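PDB 3RD5: Mypaa.01249.c from Mycobacterium paratuberculosis, which probably works as an oxidoreductase of the short-chain dehydrogenase/reductase family, built on a Rossmann fold. Local coordinates for residues Val31-Leu36 against Val43-Arg48; Leu69-Leu74 against Asn92-Met97; Ser75-Phe80 against His119-Asn124; Val134-Ser139 against Leu174-Leu179; Ile147-Leu152 against Trp278-Gln283. All coordinates share one frame; numbering follows the deposited sequence.

Contact 1: Val31-Leu36 against Val43-Arg48; sequences VTAREL and VIMAVR
The methyl of A33 faces V43, with helix 31-36 running at 168° to strand 43-47, their short axes 9.3 Å apart. This is the tight part, and the residues that touch are buried. V43 splits its branches: CG1, anti to the backbone N (chi1 179°), comes 4.0 Å from A33 CB, while CG2 lies 3.9 Å from A33 O and 4.2 Å from L36 CB. M45 also bends its CE toward A33 CB, but that touch is doubtful, being known for one of two modelled conformers. I21 and V19 of strand 18-22 fill in alongside. The outer side of the helix is looser: R34 is exposed to solvent and E35 partly so. R34 NH2 bonds E35 OE2 at 2.9 Å in the guanidinium plane, with further salt bridges from R34 to D229 and from E35 to R38. A small alanine on the inward face of the helix, charged groups on the outward one: this is the first beta-alpha-beta unit of a Rossmann fold, strand 18-22, helix 27-38, strand 42-47.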
# COMPACT_ATOMS: atom_id res chain seq x y z
N VAL A 31 -3.76 -9.56 9.86
CA VAL A 31 -5.07 -9.21 10.39
C VAL A 31 -5.99 -8.68 9.28
O VAL A 31 -7.18 -8.99 9.22
CB VAL A 31 -5.00 -8.23 11.57
CG1 VAL A 31 -6.41 -7.78 12.01
CG2 VAL A 31 -4.21 -8.86 12.75
N THR A 32 -5.42 -7.89 8.37
CA THR A 32 -6.21 -7.34 7.28
C THR A 32 -6.80 -8.52 6.45
O THR A 32 -7.99 -8.54 6.14
CB THR A 32 -5.38 -6.42 6.39
OG1 THR A 32 -4.79 -5.37 7.20
CG2 THR A 32 -6.24 -5.77 5.33
N ALA A 33 -5.95 -9.49 6.12
CA ALA A 33 -6.37 -10.69 5.40
C ALA A 33 -7.40 -11.48 6.18
O ALA A 33 -8.43 -11.90 5.62
CB ALA A 33 -5.16 -11.56 5.07
N ARG A 34 -7.11 -11.70 7.46
CA ARG A 34 -7.98 -12.51 8.34
C ARG A 34 -9.40 -11.94 8.36
O ARG A 34 -10.39 -12.69 8.25
CB ARG A 34 -7.38 -12.59 9.76
CG ARG A 34 -8.15 -13.44 10.73
CD ARG A 34 -7.64 -13.21 12.16
NE ARG A 34 -8.14 -11.93 12.71
CZ ARG A 34 -7.59 -11.25 13.71
NH1 ARG A 34 -6.46 -11.66 14.31
NH2 ARG A 34 -8.18 -10.16 14.14
N GLU A 35 -9.53 -10.62 8.56
CA GLU A 35 -10.85 -10.02 8.70
C GLU A 35 -11.61 -10.02 7.38
O GLU A 35 -12.82 -10.27 7.36
CB GLU A 35 -10.75 -8.60 9.26
CG GLU A 35 -10.18 -8.52 10.67
CD GLU A 35 -11.12 -9.04 11.77
OE1 GLU A 35 -12.31 -9.20 11.54
OE2 GLU A 35 -10.64 -9.20 12.92
N LEU A 36 -10.94 -9.76 6.27
CA LEU A 36 -11.64 -9.82 4.99
C LEU A 36 -12.07 -11.26 4.64
O LEU A 36 -13.20 -11.49 4.14
CB LEU A 36 -10.76 -9.24 3.87
CG LEU A 36 -10.52 -7.76 4.03
CD1 LEU A 36 -9.40 -7.29 3.08
CD2 LEU A 36 -11.84 -6.98 3.76
N VAL A 43 -9.04 -13.98 -0.66
CA VAL A 43 -7.84 -13.16 -0.41
C VAL A 43 -6.62 -13.82 -1.03
O VAL A 43 -6.43 -15.03 -0.87
CB VAL A 43 -7.59 -12.93 1.09
CG1 VAL A 43 -6.33 -12.09 1.31
CG2 VAL A 43 -8.80 -12.27 1.77
N ILE A 44 -5.86 -13.05 -1.79
CA ILE A 44 -4.57 -13.48 -2.34
C ILE A 44 -3.49 -12.68 -1.61
O ILE A 44 -3.38 -11.46 -1.81
CB ILE A 44 -4.50 -13.24 -3.85
CG1 ILE A 44 -5.59 -14.04 -4.56
CG2 ILE A 44 -3.11 -13.60 -4.39
CD1 ILE A 44 -5.81 -13.61 -6.02
N MET A 45 -2.75 -13.36 -0.72
CA MET A 45 -1.66 -12.74 0.01
C MET A 45 -0.39 -12.95 -0.78
O MET A 45 0.00 -14.08 -1.05
CB MET A 45 -1.50 -13.38 1.39
CG MET A 45 -0.28 -12.95 2.14
SD MET A 45 -0.43 -11.26 2.63
CE MET A 45 -2.22 -11.44 3.01
N ALA A 46 0.26 -11.85 -1.13
CA ALA A 46 1.43 -11.85 -2.02
C ALA A 46 2.65 -11.47 -1.20
O ALA A 46 2.77 -10.33 -0.75
CB ALA A 46 1.17 -10.88 -3.16
N VAL A 47 3.54 -12.45 -0.96
CA VAL A 47 4.62 -12.34 0.02
C VAL A 47 5.91 -12.94 -0.51
O VAL A 47 5.89 -13.81 -1.38
CB VAL A 47 4.26 -13.03 1.34
CG1 VAL A 47 3.04 -12.33 1.96
CG2 VAL A 47 4.00 -14.56 1.19
N ARG A 48 7.04 -12.50 0.05
CA ARG A 48 8.36 -13.00 -0.33
C ARG A 48 8.57 -14.41 0.18
O ARG A 48 9.05 -15.30 -0.55
CB ARG A 48 9.45 -12.08 0.23
CG ARG A 48 10.90 -12.37 -0.24
CD ARG A 48 11.90 -11.51 0.56
NE ARG A 48 13.20 -11.31 -0.11
CZ ARG A 48 13.61 -10.17 -0.66
NH1 ARG A 48 12.85 -9.08 -0.66
NH2 ARG A 48 14.81 -10.11 -1.23

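Contact 2: Leu69-Leu74 against Asn92-Met97; sequences LDLQDL and NNAGIM
A94, in the N92-N93-A94-G95 sequence that is the NNAG motif of short-chain dehydrogenases, meets L71 where two loops leave the C-terminal ends of parallel strands 63-68 and 87-92, the edge at which this family generally holds its dinucleotide. L71 CD1 lies 3.6 Å from A94 CB, methyl on methyl. Farther out, Q72 and I96 reach for each other from opposite directions and bring Q72 NE2 within 3.9 Å of I96 CD1. The isoleucine gets there with CG1 between its backbone N and carbonyl carbon (chi1 59°), and the glutamine by an extended chain.

Segment 69-74 is itself folded into a turn. D70 to D73 form a type I turn closed by D73 N to D70 O at 3.0 Å, and D70 OD1 also accepts from Q72 N at 3.0 Å, an Asx turn in which the donor stands above the carboxylate plane, 51° out of it. On the facing loop, T22 takes N93 ND2 on its carbonyl and bonds A94 N through its hydroxyl. Across the contact itself the approaches are one apolar touch and one amide-to-methyl meeting, so the loops meet by shape while hydrogen bonds fix each separately; the turn N-H on its carboxylate would probably favour a negatively charged D70.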
# COMPACT_ATOMS: atom_id res chain seq x y z
N LEU A 69 5.65 -13.12 -4.19
CA LEU A 69 5.90 -11.78 -4.71
C LEU A 69 7.10 -11.23 -3.97
O LEU A 69 7.08 -11.13 -2.73
CB LEU A 69 4.70 -10.87 -4.52
CG LEU A 69 4.91 -9.37 -4.76
CD1 LEU A 69 5.26 -9.17 -6.24
CD2 LEU A 69 3.67 -8.58 -4.34
N ASP A 70 8.12 -10.77 -4.71
CA ASP A 70 9.23 -10.03 -4.16
C ASP A 70 9.19 -8.60 -4.70
O ASP A 70 9.58 -8.36 -5.85
CB ASP A 70 10.56 -10.69 -4.54
CG ASP A 70 11.76 -10.01 -3.92
OD1 ASP A 70 11.60 -9.01 -3.21
OD2 ASP A 70 12.92 -10.52 -4.17
N LEU A 71 8.69 -7.67 -3.90
CA LEU A 71 8.59 -6.27 -4.29
C LEU A 71 9.93 -5.62 -4.58
O LEU A 71 9.95 -4.57 -5.19
CB LEU A 71 7.84 -5.45 -3.24
CG LEU A 71 6.32 -5.70 -3.17
CD1 LEU A 71 5.81 -5.15 -1.82
CD2 LEU A 71 5.62 -4.96 -4.35
N GLN A 72 11.03 -6.23 -4.15
CA GLN A 72 12.40 -5.77 -4.45
C GLN A 72 12.97 -6.34 -5.74
O GLN A 72 14.19 -6.25 -5.97
CB GLN A 72 13.36 -6.08 -3.29
CG GLN A 72 12.88 -5.45 -1.98
CD GLN A 72 13.89 -5.50 -0.84
OE1 GLN A 72 15.11 -5.64 -1.05
NE2 GLN A 72 13.40 -5.28 0.38
N ASP A 73 12.12 -6.90 -6.58
CA ASP A 73 12.56 -7.51 -7.86
C ASP A 73 11.43 -7.29 -8.87
O ASP A 73 10.40 -7.95 -8.82
CB ASP A 73 12.88 -8.99 -7.62
CG ASP A 73 13.31 -9.74 -8.87
OD1 ASP A 73 13.16 -9.23 -9.99
OD2 ASP A 73 13.85 -10.88 -8.71
N LEU A 74 11.60 -6.31 -9.76
CA LEU A 74 10.53 -6.02 -10.70
C LEU A 74 10.14 -7.20 -11.58
O LEU A 74 8.98 -7.30 -12.02
CB LEU A 74 10.86 -4.77 -11.53
CG LEU A 74 10.90 -3.45 -10.79
CD1 LEU A 74 11.46 -2.34 -11.71
CD2 LEU A 74 9.50 -3.06 -10.31
N ASN A 92 -2.02 -2.32 -1.11
CA ASN A 92 -0.56 -2.15 -1.13
C ASN A 92 -0.13 -1.91 0.33
O ASN A 92 0.02 -0.77 0.80
CB ASN A 92 -0.15 -0.99 -2.04
CG ASN A 92 -0.48 -1.23 -3.49
OD1 ASN A 92 -0.36 -2.36 -3.98
ND2 ASN A 92 -0.84 -0.14 -4.21
N ASN A 93 -0.00 -3.00 1.07
CA ASN A 93 0.26 -3.01 2.51
C ASN A 93 1.68 -3.28 2.93
O ASN A 93 2.11 -2.78 3.99
CB ASN A 93 -0.70 -4.07 3.16
CG ASN A 93 -0.28 -4.51 4.52
OD1 ASN A 93 -0.69 -3.92 5.55
ND2 ASN A 93 0.54 -5.55 4.59
N ALA A 94 2.42 -4.08 2.16
CA ALA A 94 3.75 -4.49 2.57
C ALA A 94 4.65 -3.28 2.75
O ALA A 94 4.64 -2.37 1.95
CB ALA A 94 4.39 -5.40 1.50
N GLY A 95 5.51 -3.31 3.75
CA GLY A 95 6.49 -2.25 3.91
C GLY A 95 7.65 -2.72 4.75
O GLY A 95 7.55 -3.66 5.56
N ILE A 96 8.77 -2.05 4.54
CA ILE A 96 9.90 -2.11 5.45
C ILE A 96 10.13 -0.70 6.01
O ILE A 96 9.81 0.29 5.38
CB ILE A 96 11.17 -2.69 4.77
CG1 ILE A 96 11.61 -1.87 3.59
CG2 ILE A 96 10.92 -4.18 4.37
CD1 ILE A 96 12.98 -2.34 2.98
N MET A 97 10.75 -0.62 7.17
CA MET A 97 10.77 0.61 7.95
C MET A 97 12.10 0.85 8.68
O MET A 97 12.46 0.10 9.60
CB MET A 97 9.60 0.64 8.98
CG MET A 97 9.52 1.93 9.76
SD MET A 97 8.04 2.04 10.83
CE MET A 97 8.45 0.87 12.14

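Contact 3: Ser75-Phe80 against His119-Asn124; sequences SSVRRF and HFALTN
V77 packs on L122 where helices 75-80 and 119-124 lie side by side on one face of the Rossmann sheet, crossing at -26° with their short axes 9.5 Å apart. V77 and L122 share most of the contact, and V77 uses one branch. Its CG1, anti to the backbone N (chi1 175°), presses on the opposite helix backbone, 3.6 Å from L122 N, and also lies 3.8 Å from L122 CB and 4.1 Å from A121 CB. One turn on, F80 and L122 cross obliquely, and L122 CD1 comes to the ring edge, in its plane, 3.7 Å from F80 CD2. V20 touches F80, while L90 and T22 touch L122, so both side chains reach the strands.

Behind this apolar seam T123 bonds back into its own helix. H119 O takes T123 OG1 at 2.8 Å and T123 N at 2.9 Å, from opposite faces of the carbonyl plane, and N92 ND2 adds a further bond to that hydroxyl. H119 bonds T22 and N115 through its two ring nitrogens. The chemistry is therefore divided: close-packed hydrocarbon joins the two helices, while T123 OG1 and the ring nitrogens of H119, though buried, find their partners outside helix 75-80.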
# COMPACT_ATOMS: atom_id res chain seq x y z
N SER A 75 11.06 -8.13 -11.86
CA SER A 75 10.69 -9.32 -12.61
C SER A 75 9.72 -10.22 -11.86
O SER A 75 8.82 -10.80 -12.47
CB SER A 75 11.92 -10.11 -13.07
OG SER A 75 12.57 -10.83 -12.01
N SER A 76 9.87 -10.28 -10.55
CA SER A 76 8.94 -10.98 -9.70
C SER A 76 7.57 -10.26 -9.63
O SER A 76 6.54 -10.93 -9.68
CB SER A 76 9.51 -11.03 -8.27
OG SER A 76 8.60 -11.73 -7.42
N VAL A 77 7.58 -8.94 -9.52
CA VAL A 77 6.34 -8.17 -9.58
C VAL A 77 5.56 -8.53 -10.85
O VAL A 77 4.35 -8.75 -10.80
CB VAL A 77 6.60 -6.66 -9.48
CG1 VAL A 77 5.27 -5.81 -9.67
CG2 VAL A 77 7.28 -6.31 -8.13
N ARG A 78 6.25 -8.54 -11.99
CA ARG A 78 5.63 -8.83 -13.29
C ARG A 78 5.06 -10.24 -13.35
O ARG A 78 3.93 -10.44 -13.82
CB ARG A 78 6.63 -8.60 -14.42
CG ARG A 78 6.94 -7.15 -14.66
CD ARG A 78 7.75 -6.92 -15.95
NE ARG A 78 7.54 -5.56 -16.38
CZ ARG A 78 6.55 -5.14 -17.16
NH1 ARG A 78 5.66 -5.99 -17.69
NH2 ARG A 78 6.47 -3.87 -17.44
N ARG A 79 5.81 -11.22 -12.88
CA ARG A 79 5.36 -12.62 -12.89
C ARG A 79 4.11 -12.77 -12.00
O ARG A 79 3.13 -13.43 -12.38
CB ARG A 79 6.51 -13.51 -12.42
CG ARG A 79 7.57 -13.78 -13.48
CD ARG A 79 8.50 -14.93 -13.06
NE ARG A 79 9.10 -14.76 -11.73
CZ ARG A 79 10.21 -14.07 -11.46
NH1 ARG A 79 10.90 -13.47 -12.42
NH2 ARG A 79 10.64 -14.00 -10.20
N PHE A 80 4.13 -12.14 -10.83
CA PHE A 80 2.99 -12.21 -9.92
C PHE A 80 1.76 -11.56 -10.55
O PHE A 80 0.67 -12.14 -10.58
CB PHE A 80 3.30 -11.56 -8.57
CG PHE A 80 2.06 -11.37 -7.75
CD1 PHE A 80 1.50 -12.45 -7.06
CD2 PHE A 80 1.39 -10.16 -7.72
CE1 PHE A 80 0.29 -12.31 -6.38
CE2 PHE A 80 0.17 -10.04 -7.04
CZ PHE A 80 -0.36 -11.13 -6.37
N HIS A 119 5.23 -1.33 -5.55
CA HIS A 119 3.77 -1.10 -5.54
C HIS A 119 3.27 -0.31 -6.75
O HIS A 119 2.20 -0.58 -7.29
CB HIS A 119 3.33 -0.44 -4.23
CG HIS A 119 3.25 -1.39 -3.07
ND1 HIS A 119 3.72 -1.06 -1.81
CD2 HIS A 119 2.67 -2.61 -2.95
CE1 HIS A 119 3.44 -2.06 -0.98
NE2 HIS A 119 2.84 -3.04 -1.66
N PHE A 120 4.07 0.67 -7.18
CA PHE A 120 3.76 1.44 -8.38
C PHE A 120 3.67 0.52 -9.59
O PHE A 120 2.70 0.58 -10.36
CB PHE A 120 4.86 2.49 -8.57
CG PHE A 120 4.68 3.38 -9.77
CD1 PHE A 120 3.95 4.54 -9.66
CD2 PHE A 120 5.19 3.03 -11.01
CE1 PHE A 120 3.75 5.37 -10.76
CE2 PHE A 120 4.99 3.86 -12.12
CZ PHE A 120 4.26 5.01 -12.00
N ALA A 121 4.68 -0.32 -9.78
CA ALA A 121 4.69 -1.25 -10.88
C ALA A 121 3.55 -2.24 -10.77
O ALA A 121 2.82 -2.49 -11.76
CB ALA A 121 6.05 -2.00 -10.89
N LEU A 122 3.35 -2.78 -9.59
CA LEU A 122 2.27 -3.76 -9.37
C LEU A 122 0.92 -3.17 -9.76
O LEU A 122 0.07 -3.82 -10.42
CB LEU A 122 2.23 -4.23 -7.92
CG LEU A 122 1.14 -5.23 -7.56
CD1 LEU A 122 1.32 -6.54 -8.36
CD2 LEU A 122 1.14 -5.48 -6.03
N THR A 123 0.66 -1.95 -9.28
CA THR A 123 -0.63 -1.30 -9.52
C THR A 123 -0.86 -1.03 -11.01
O THR A 123 -1.93 -1.36 -11.56
CB THR A 123 -0.74 0.00 -8.71
OG1 THR A 123 -0.56 -0.27 -7.32
CG2 THR A 123 -2.14 0.65 -8.94
N ASN A 124 0.16 -0.53 -11.71
CA ASN A 124 -0.03 -0.28 -13.13
C ASN A 124 -0.28 -1.58 -13.89
O ASN A 124 -1.04 -1.57 -14.87
CB ASN A 124 1.20 0.42 -13.74
CG ASN A 124 1.22 1.89 -13.49
OD1 ASN A 124 0.15 2.53 -13.41
ND2 ASN A 124 2.45 2.46 -13.41

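Contact 4: Val134-Ser139 against Leu174-Leu179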
# COMPACT_ATOMS: atom_id res chain seq x y z
N VAL A 134 -7.90 0.70 -5.27
CA VAL A 134 -6.54 0.51 -4.75
C VAL A 134 -6.46 1.23 -3.42
O VAL A 134 -6.81 2.41 -3.33
CB VAL A 134 -5.50 1.10 -5.71
CG1 VAL A 134 -4.08 0.91 -5.16
CG2 VAL A 134 -5.63 0.48 -7.15
N VAL A 135 -5.99 0.55 -2.38
CA VAL A 135 -5.73 1.15 -1.06
C VAL A 135 -4.24 1.04 -0.82
O VAL A 135 -3.71 -0.09 -0.77
CB VAL A 135 -6.48 0.41 0.07
CG1 VAL A 135 -6.16 1.04 1.43
CG2 VAL A 135 -8.00 0.45 -0.19
N THR A 136 -3.56 2.18 -0.59
CA THR A 136 -2.11 2.17 -0.29
C THR A 136 -1.90 2.59 1.15
O THR A 136 -2.46 3.62 1.57
CB THR A 136 -1.38 3.09 -1.29
OG1 THR A 136 -1.61 2.60 -2.63
CG2 THR A 136 0.14 3.06 -1.05
N VAL A 137 -1.11 1.82 1.88
CA VAL A 137 -0.87 2.08 3.29
C VAL A 137 0.34 3.01 3.43
O VAL A 137 1.42 2.69 2.92
CB VAL A 137 -0.75 0.77 4.11
CG1 VAL A 137 -0.67 1.11 5.61
CG2 VAL A 137 -1.96 -0.17 3.83
N SER A 138 0.15 4.14 4.12
CA SER A 138 1.20 5.11 4.42
C SER A 138 1.47 5.17 5.93
O SER A 138 1.32 4.17 6.63
CB SER A 138 0.81 6.43 3.77
OG SER A 138 1.82 7.44 3.94
N SER A 139 1.90 6.32 6.44
CA SER A 139 2.30 6.47 7.81
C SER A 139 2.33 7.93 8.21
O SER A 139 2.57 8.79 7.35
CB SER A 139 3.73 5.93 7.96
OG SER A 139 4.31 6.21 9.24
N LEU A 174 1.47 10.76 -2.53
CA LEU A 174 1.55 11.42 -3.83
C LEU A 174 1.12 10.46 -4.94
O LEU A 174 0.50 10.87 -5.94
CB LEU A 174 2.96 11.93 -4.05
CG LEU A 174 3.40 13.09 -3.16
CD1 LEU A 174 4.92 13.30 -3.31
CD2 LEU A 174 2.65 14.39 -3.48
N PHE A 175 1.47 9.18 -4.79
CA PHE A 175 1.02 8.09 -5.69
C PHE A 175 -0.50 8.04 -5.74
O PHE A 175 -1.13 8.00 -6.81
CB PHE A 175 1.59 6.76 -5.21
CG PHE A 175 1.03 5.58 -5.90
CD1 PHE A 175 1.32 5.28 -7.20
CD2 PHE A 175 0.24 4.71 -5.19
CE1 PHE A 175 0.79 4.15 -7.82
CE2 PHE A 175 -0.24 3.56 -5.77
CZ PHE A 175 0.02 3.30 -7.10
N THR A 176 -1.10 8.01 -4.55
CA THR A 176 -2.56 7.93 -4.43
C THR A 176 -3.26 9.13 -5.09
O THR A 176 -4.22 8.95 -5.86
CB THR A 176 -2.94 7.84 -2.98
OG1 THR A 176 -2.40 6.64 -2.39
CG2 THR A 176 -4.50 7.84 -2.76
N SER A 177 -2.77 10.34 -4.85
CA SER A 177 -3.38 11.55 -5.44
C SER A 177 -3.28 11.55 -6.95
O SER A 177 -4.24 11.85 -7.65
CB SER A 177 -2.70 12.80 -4.89
OG SER A 177 -2.95 12.94 -3.50
N GLU A 178 -2.08 11.24 -7.48
CA GLU A 178 -1.89 11.27 -8.92
C GLU A 178 -2.63 10.12 -9.60
O GLU A 178 -3.21 10.30 -10.66
CB GLU A 178 -0.42 11.31 -9.30
CG GLU A 178 -0.10 11.28 -10.78
CD GLU A 178 -0.49 12.48 -11.58
OE1 GLU A 178 -0.98 13.47 -11.01
OE2 GLU A 178 -0.27 12.40 -12.83
N LEU A 179 -2.66 8.96 -8.97
CA LEU A 179 -3.43 7.82 -9.51
C LEU A 179 -4.90 8.23 -9.60
O LEU A 179 -5.56 8.02 -10.63
CB LEU A 179 -3.28 6.57 -8.63
CG LEU A 179 -4.09 5.36 -9.07
CD1 LEU A 179 -3.86 4.95 -10.54
CD2 LEU A 179 -3.79 4.18 -8.15
O HOH W 1 -3.67 4.29 -3.42
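T136 sets its OG1 anti to the carbonyl carbon (chi1 -59°) and F175 swings its ring anti to the backbone N (chi1 171°), and the two side chains meet at about a right angle. The hydroxyl arrives at the ring edge, in the ring plane, with T136 OG1 3.6 Å from F175 CE2. T176 comes in from the next helix position with its OG1 3.9 Å from T136 CB. The two hydroxyls do not bond each other; a water joins them, 2.8 Å from T136 OG1 and 2.9 Å from T176 OG1, to which it donates a hydrogen bond. Further partners are N92 ND2 for T136 and N172 O for T176, so each of these buried oxygens has more than one. Toward the start of the strand the contact turns apolar, and V134 CG2 lies 4.3 Å from L179 CD2.

Strand 134-137 and helix 174-179 run at 160° to each other, axes 9.4 Å apart. In the sheet of the Rossmann fold the strand lies between parallel neighbours, bonded to strand 87-92 on one edge and strand 191-195 on the other. Helix 161-185 covers it, and T123 of helix 110-126 wedges in against V134, F175 and L179.

Contact 5: Ile147-Leu152 against Trp278-Gln283; sequences INLEDL and WALSEQ
L149, in the connection between strand 133-137 and helix 161-185, and L280, on helix 278-283, bring their CA atoms to 7.4 Å, the nearest backbone approach of the two segments. The connection bends at 148-151, where D151 N makes weak bonds back to N148 OD1 and N148 O. The carboxylate of D151 bonds R155 N and S156 N, which ties this part to the chain that follows it.

L280 CD2 is at the centre of the contact. L280 extends with CG anti to its backbone N (chi1 172°), and its CD2 enters between two leucines: 4.0 Å from L149 CD2 and 4.0 Å from L152 CD2. The same methyl rests 3.7 Å from L149 O. L149 slants across L280, whereas L152 and L280 slide past each other in opposite directions. M273 and A276 extend the apolar patch along the helix beside L149, and L284 does so beside L152.

Elsewhere on the helix, W278 NE1 bonds E282 OE2 one turn later at 2.8 Å, in the indole plane but above the carboxylate plane. That oxygen also takes F289 N, and the indole makes a cation-pi contact with R182. Here a helix close to the C-terminus, 271-285, packs against the connection from strand 133-137 to helix 161-185, outside the central sheet of the Rossmann fold.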
# COMPACT_ATOMS: atom_id res chain seq x y z
N ILE A 147 10.35 14.47 -1.26
CA ILE A 147 10.76 13.78 -2.50
C ILE A 147 11.97 14.47 -3.10
O ILE A 147 11.95 15.67 -3.33
CB ILE A 147 9.65 13.78 -3.55
CG1 ILE A 147 8.37 13.17 -3.02
CG2 ILE A 147 10.13 13.06 -4.83
CD1 ILE A 147 8.51 11.72 -2.46
N ASN A 148 13.04 13.71 -3.29
CA ASN A 148 14.25 14.18 -3.97
C ASN A 148 14.27 13.60 -5.38
O ASN A 148 14.60 12.44 -5.60
CB ASN A 148 15.48 13.76 -3.16
CG ASN A 148 16.72 14.43 -3.62
OD1 ASN A 148 16.96 14.54 -4.84
ND2 ASN A 148 17.52 14.93 -2.65
N LEU A 149 13.79 14.38 -6.38
CA LEU A 149 13.66 13.87 -7.74
C LEU A 149 15.01 13.59 -8.40
O LEU A 149 15.09 12.70 -9.23
CB LEU A 149 12.90 14.88 -8.63
CG LEU A 149 11.42 15.10 -8.27
CD1 LEU A 149 10.90 16.32 -9.09
CD2 LEU A 149 10.58 13.82 -8.54
N GLU A 150 16.03 14.33 -8.02
CA GLU A 150 17.37 14.17 -8.61
C GLU A 150 18.11 12.98 -8.04
O GLU A 150 18.99 12.44 -8.72
CB GLU A 150 18.20 15.44 -8.35
CG GLU A 150 17.66 16.70 -9.05
CD GLU A 150 16.34 17.27 -8.46
OE1 GLU A 150 16.02 17.08 -7.22
OE2 GLU A 150 15.58 17.94 -9.25
N ASP A 151 17.75 12.54 -6.84
CA ASP A 151 18.49 11.47 -6.17
C ASP A 151 17.53 10.68 -5.26
O ASP A 151 17.72 10.55 -4.04
CB ASP A 151 19.71 11.99 -5.40
CG ASP A 151 20.61 10.89 -4.92
OD1 ASP A 151 20.51 9.75 -5.40
OD2 ASP A 151 21.44 11.23 -4.03
N LEU A 152 16.50 10.14 -5.88
CA LEU A 152 15.45 9.39 -5.15
C LEU A 152 16.04 8.20 -4.40
O LEU A 152 15.54 7.84 -3.31
CB LEU A 152 14.39 8.92 -6.14
CG LEU A 152 13.10 8.41 -5.49
CD1 LEU A 152 12.17 9.53 -5.01
CD2 LEU A 152 12.35 7.48 -6.53
N TRP A 278 5.38 10.71 -10.49
CA TRP A 278 4.82 9.69 -11.36
C TRP A 278 5.68 9.45 -12.58
O TRP A 278 5.97 8.29 -12.95
CB TRP A 278 3.38 10.09 -11.76
CG TRP A 278 2.66 8.96 -12.44
CD1 TRP A 278 2.82 8.54 -13.73
CD2 TRP A 278 1.73 8.04 -11.84
NE1 TRP A 278 2.07 7.41 -13.95
CE2 TRP A 278 1.38 7.10 -12.81
CE3 TRP A 278 1.14 7.95 -10.56
CZ2 TRP A 278 0.52 6.02 -12.52
CZ3 TRP A 278 0.30 6.91 -10.28
CH2 TRP A 278 -0.03 5.97 -11.28
N ALA A 279 6.14 10.53 -13.22
CA ALA A 279 7.00 10.41 -14.38
C ALA A 279 8.30 9.70 -14.05
O ALA A 279 8.74 8.79 -14.76
CB ALA A 279 7.29 11.81 -14.99
N LEU A 280 8.95 10.11 -12.97
CA LEU A 280 10.17 9.45 -12.52
C LEU A 280 9.92 7.96 -12.24
O LEU A 280 10.75 7.11 -12.60
CB LEU A 280 10.72 10.16 -11.30
CG LEU A 280 11.89 9.50 -10.57
CD1 LEU A 280 13.08 9.21 -11.44
CD2 LEU A 280 12.25 10.32 -9.32
N SER A 281 8.78 7.66 -11.63
CA SER A 281 8.45 6.28 -11.27
C SER A 281 8.22 5.39 -12.50
O SER A 281 8.60 4.20 -12.52
CB SER A 281 7.25 6.24 -10.32
OG SER A 281 7.56 6.95 -9.11
N GLU A 282 7.59 5.95 -13.53
CA GLU A 282 7.42 5.23 -14.79
C GLU A 282 8.79 4.93 -15.39
O GLU A 282 9.04 3.83 -15.89
CB GLU A 282 6.56 6.04 -15.81
CG GLU A 282 5.08 6.13 -15.46
CD GLU A 282 4.18 6.52 -16.62
OE1 GLU A 282 4.71 6.94 -17.68
OE2 GLU A 282 2.94 6.41 -16.47
N GLN A 283 9.69 5.90 -15.36
CA GLN A 283 11.02 5.69 -15.94
C GLN A 283 11.81 4.63 -15.17
O GLN A 283 12.46 3.80 -15.77
CB GLN A 283 11.81 6.99 -16.03
CG GLN A 283 11.18 7.99 -16.94
CD GLN A 283 11.78 9.36 -16.76
OE1 GLN A 283 12.82 9.52 -16.12
NE2 GLN A 283 11.10 10.36 -17.29

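In the fold
Contacts 1, 3 and 4 are buried: contacts 1 and 4 each pack a helix on the same sheet, and contact 3 packs two helices that cover it. Contact 2 is partly buried at the C-terminal edge of the parallel strands, and contact 5 is peripheral, its centre about 18 Å from the chain centre. F80 of contact 3 reaches contact 1, its CZ 3.6 Å from A46 CB. V47 O and L69 N probably bond between contacts 1 and 2, and the N92 backbone joins contact 2 to contact 4 at V135 and V137. Contacts 4 and 5 meet at W278, which packs on F175 and E178. Contacts 1, 3 and 5 are apolar; contact 2 adds an amide, contact 4 hydroxyls and a water.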